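PDB 4CVU: beta-mannosidase from Trichoderma harzianum, which probably hydrolyses terminal beta-linked mannose residues from the non-reducing ends of oligosaccharides, as a fungal glycoside hydrolase of family 2. Local coordinates for residues L419-S424 with L443-Q448. Numbering follows the deposited sequence.
Sequences LRVWSS and LWSEFQ
Glu446 receives Arg420 side-on: NE lies 2.6 Å from OE2, and NH2 bonds OE1 at 3.1 Å. The guanidinium and carboxylate planes stand 53° apart, so this salt bridge is not the coplanar kind. NE meets OE2 from above the carboxylate plane, whereas NH2 uses the syn lone pair of OE1. Each oxygen has a second donor. Trp444 NE1 reaches the anti lone pair of OE2 at 2.8 Å, and Ser423 OG donates to OE1 at 2.8 Å from the anti side. Four bonds from three residues thus fix the rotation of the buried carboxylate. An alanine in place of Glu446 would probably leave the Arg420 guanidinium without this counter-charge and Trp444 NE1 without its acceptor.

The extended Arg420 chain, with CG anti to the backbone N (chi1 164°), runs over one face of the Trp444 indole. Its CD sits 3.8 Å from the centroid of the five-membered ring, 23° off the ring normal, a CH-pi contact. Beyond the segments, Arg420 NH1 forms a salt bridge with Glu594 and NH2 bonds Asn488. Val421 points its side chain toward strand 442-446, where CG2 lies obliquely against Leu443 CD2 at 4.1 Å. The carbonyl O of Val421 rests against CB and CG of Glu446, 3.7 Å from each.

Backbone bonds hold the two strands together: Trp444 N donates to Leu419 O, and Val421 N to Trp444 O at 2.9 Å. A water links Trp422 O to Gln448 NE2. Strands 418-421 and 442-446, joined through helix 430-439, form a parallel beta-alpha-beta unit, consistent with the (beta/alpha)8 barrel of family 2 glycoside hydrolases, with the charged cluster near the strands' C-terminal ends.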
loop_
_atom_site.group_PDB
_atom_site.type_symbol
_atom_site.label_atom_id
_atom_site.label_comp_id
_atom_site.label_asym_id
_atom_site.label_seq_id
_atom_site.Cartn_x
_atom_site.Cartn_y
_atom_site.Cartn_z
ATOM N N LEU A 419 -33.190 9.129 -5.622
ATOM C CA LEU A 419 -31.878 9.361 -6.177
ATOM C C LEU A 419 -32.006 9.939 -7.572
ATOM O O LEU A 419 -32.853 9.501 -8.385
ATOM C CB LEU A 419 -31.020 8.064 -6.238
ATOM C CG LEU A 419 -30.732 7.359 -4.928
ATOM C CD1 LEU A 419 -30.152 5.966 -5.165
ATOM C CD2 LEU A 419 -29.789 8.158 -4.071
ATOM N N ARG A 420 -31.135 10.891 -7.896
ATOM C CA ARG A 420 -30.939 11.279 -9.262
ATOM C C ARG A 420 -29.822 10.467 -9.856
ATOM O O ARG A 420 -28.688 10.585 -9.400
ATOM C CB ARG A 420 -30.578 12.755 -9.379
ATOM C CG ARG A 420 -30.004 13.094 -10.736
ATOM C CD ARG A 420 -30.100 14.584 -10.975
ATOM N NE ARG A 420 -29.464 14.977 -12.230
ATOM C CZ ARG A 420 -28.408 15.776 -12.365
ATOM N NH1 ARG A 420 -27.773 16.300 -11.326
ATOM N NH2 ARG A 420 -27.974 16.058 -13.577
ATOM N N VAL A 421 -30.143 9.665 -10.864
ATOM C CA VAL A 421 -29.170 8.853 -11.562
ATOM C C VAL A 421 -28.501 9.744 -12.620
ATOM O O VAL A 421 -28.978 9.899 -13.739
ATOM C CB VAL A 421 -29.783 7.579 -12.181
ATOM C CG1 VAL A 421 -28.694 6.673 -12.735
ATOM C CG2 VAL A 421 -30.582 6.830 -11.159
ATOM N N TRP A 422 -27.369 10.304 -12.211
ATOM C CA TRP A 422 -26.635 11.333 -12.898
ATOM C C TRP A 422 -26.102 10.901 -14.261
ATOM O O TRP A 422 -25.609 9.794 -14.406
ATOM C CB TRP A 422 -25.458 11.745 -11.983
ATOM C CG TRP A 422 -24.491 12.710 -12.626
ATOM C CD1 TRP A 422 -24.637 14.073 -12.697
ATOM C CD2 TRP A 422 -23.267 12.399 -13.279
ATOM N NE1 TRP A 422 -23.549 14.627 -13.333
ATOM C CE2 TRP A 422 -22.703 13.619 -13.715
ATOM C CE3 TRP A 422 -22.592 11.201 -13.569
ATOM C CZ2 TRP A 422 -21.494 13.678 -14.424
ATOM C CZ3 TRP A 422 -21.392 11.257 -14.252
ATOM C CH2 TRP A 422 -20.857 12.484 -14.683
ATOM N N SER A 423 -26.189 11.782 -15.255
ATOM C CA SER A 423 -25.540 11.529 -16.566
ATOM C C SER A 423 -24.230 12.314 -16.621
ATOM O O SER A 423 -24.218 13.480 -16.233
ATOM C CB SER A 423 -26.475 11.916 -17.734
ATOM O OG SER A 423 -26.897 13.296 -17.649
ATOM N N SER A 424 -23.128 11.728 -17.105
ATOM C CA SER A 424 -23.044 10.408 -17.693
ATOM C C SER A 424 -21.929 9.598 -17.102
ATOM O O SER A 424 -20.739 9.937 -17.236
ATOM C CB SER A 424 -22.866 10.453 -19.225
ATOM O OG SER A 424 -22.461 9.173 -19.774
ATOM N N LEU A 443 -36.208 6.852 -8.840
ATOM C CA LEU A 443 -35.033 7.084 -9.638
ATOM C C LEU A 443 -35.278 8.097 -10.760
ATOM O O LEU A 443 -35.830 7.760 -11.808
ATOM C CB LEU A 443 -34.499 5.775 -10.255
ATOM C CG LEU A 443 -33.999 4.770 -9.262
ATOM C CD1 LEU A 443 -33.371 3.546 -9.899
ATOM C CD2 LEU A 443 -33.107 5.423 -8.238
ATOM N N TRP A 444 -34.836 9.314 -10.558
ATOM C CA TRP A 444 -34.860 10.286 -11.598
ATOM C C TRP A 444 -33.739 9.926 -12.549
ATOM O O TRP A 444 -32.627 10.089 -12.198
ATOM C CB TRP A 444 -34.666 11.651 -10.970
ATOM C CG TRP A 444 -34.033 12.742 -11.756
ATOM C CD1 TRP A 444 -33.355 12.677 -12.934
ATOM C CD2 TRP A 444 -34.070 14.116 -11.413
ATOM N NE1 TRP A 444 -32.941 13.905 -13.311
ATOM C CE2 TRP A 444 -33.365 14.816 -12.400
ATOM C CE3 TRP A 444 -34.574 14.811 -10.332
ATOM C CZ2 TRP A 444 -33.193 16.196 -12.361
ATOM C CZ3 TRP A 444 -34.417 16.189 -10.305
ATOM C CH2 TRP A 444 -33.719 16.853 -11.288
ATOM N N SER A 445 -34.052 9.564 -13.778
ATOM C CA SER A 445 -33.108 9.036 -14.704
ATOM C C SER A 445 -32.782 9.945 -15.864
ATOM O O SER A 445 -33.538 10.858 -16.160
ATOM C CB SER A 445 -33.535 7.656 -15.197
ATOM O OG SER A 445 -33.865 6.888 -14.092
ATOM N N GLU A 446 -31.628 9.700 -16.475
ATOM C CA GLU A 446 -31.111 10.623 -17.488
ATOM C C GLU A 446 -30.503 9.878 -18.663
ATOM O O GLU A 446 -30.056 8.739 -18.530
ATOM C CB GLU A 446 -30.098 11.600 -16.857
ATOM C CG GLU A 446 -30.745 12.473 -15.775
ATOM C CD GLU A 446 -29.937 13.695 -15.304
ATOM O OE1 GLU A 446 -28.748 13.867 -15.604
ATOM O OE2 GLU A 446 -30.530 14.506 -14.582
ATOM N N PHE A 447 -30.511 10.527 -19.822
ATOM C CA PHE A 447 -29.821 10.020 -21.000
ATOM C C PHE A 447 -28.328 10.390 -20.947
ATOM O O PHE A 447 -27.966 11.429 -20.389
ATOM C CB PHE A 447 -30.459 10.577 -22.282
ATOM C CG PHE A 447 -31.932 10.240 -22.460
ATOM C CD1 PHE A 447 -32.494 9.093 -21.928
ATOM C CD2 PHE A 447 -32.743 11.082 -23.215
ATOM C CE1 PHE A 447 -33.826 8.802 -22.122
ATOM C CE2 PHE A 447 -34.085 10.793 -23.418
ATOM C CZ PHE A 447 -34.631 9.648 -22.860
ATOM N N GLN A 448 -27.448 9.576 -21.559
ATOM C CA GLN A 448 -26.002 9.744 -21.322
ATOM C C GLN A 448 -25.357 10.907 -22.079
ATOM O O GLN A 448 -24.577 10.729 -22.991
ATOM C CB GLN A 448 -25.271 8.405 -21.530
ATOM C CG GLN A 448 -25.885 7.259 -20.741
ATOM C CD GLN A 448 -26.051 7.573 -19.271
ATOM O OE1 GLN A 448 -25.168 8.141 -18.653
ATOM N NE2 GLN A 448 -27.171 7.179 -18.693
HETATM O O HOH W 1 -27.020 7.616 -15.665
#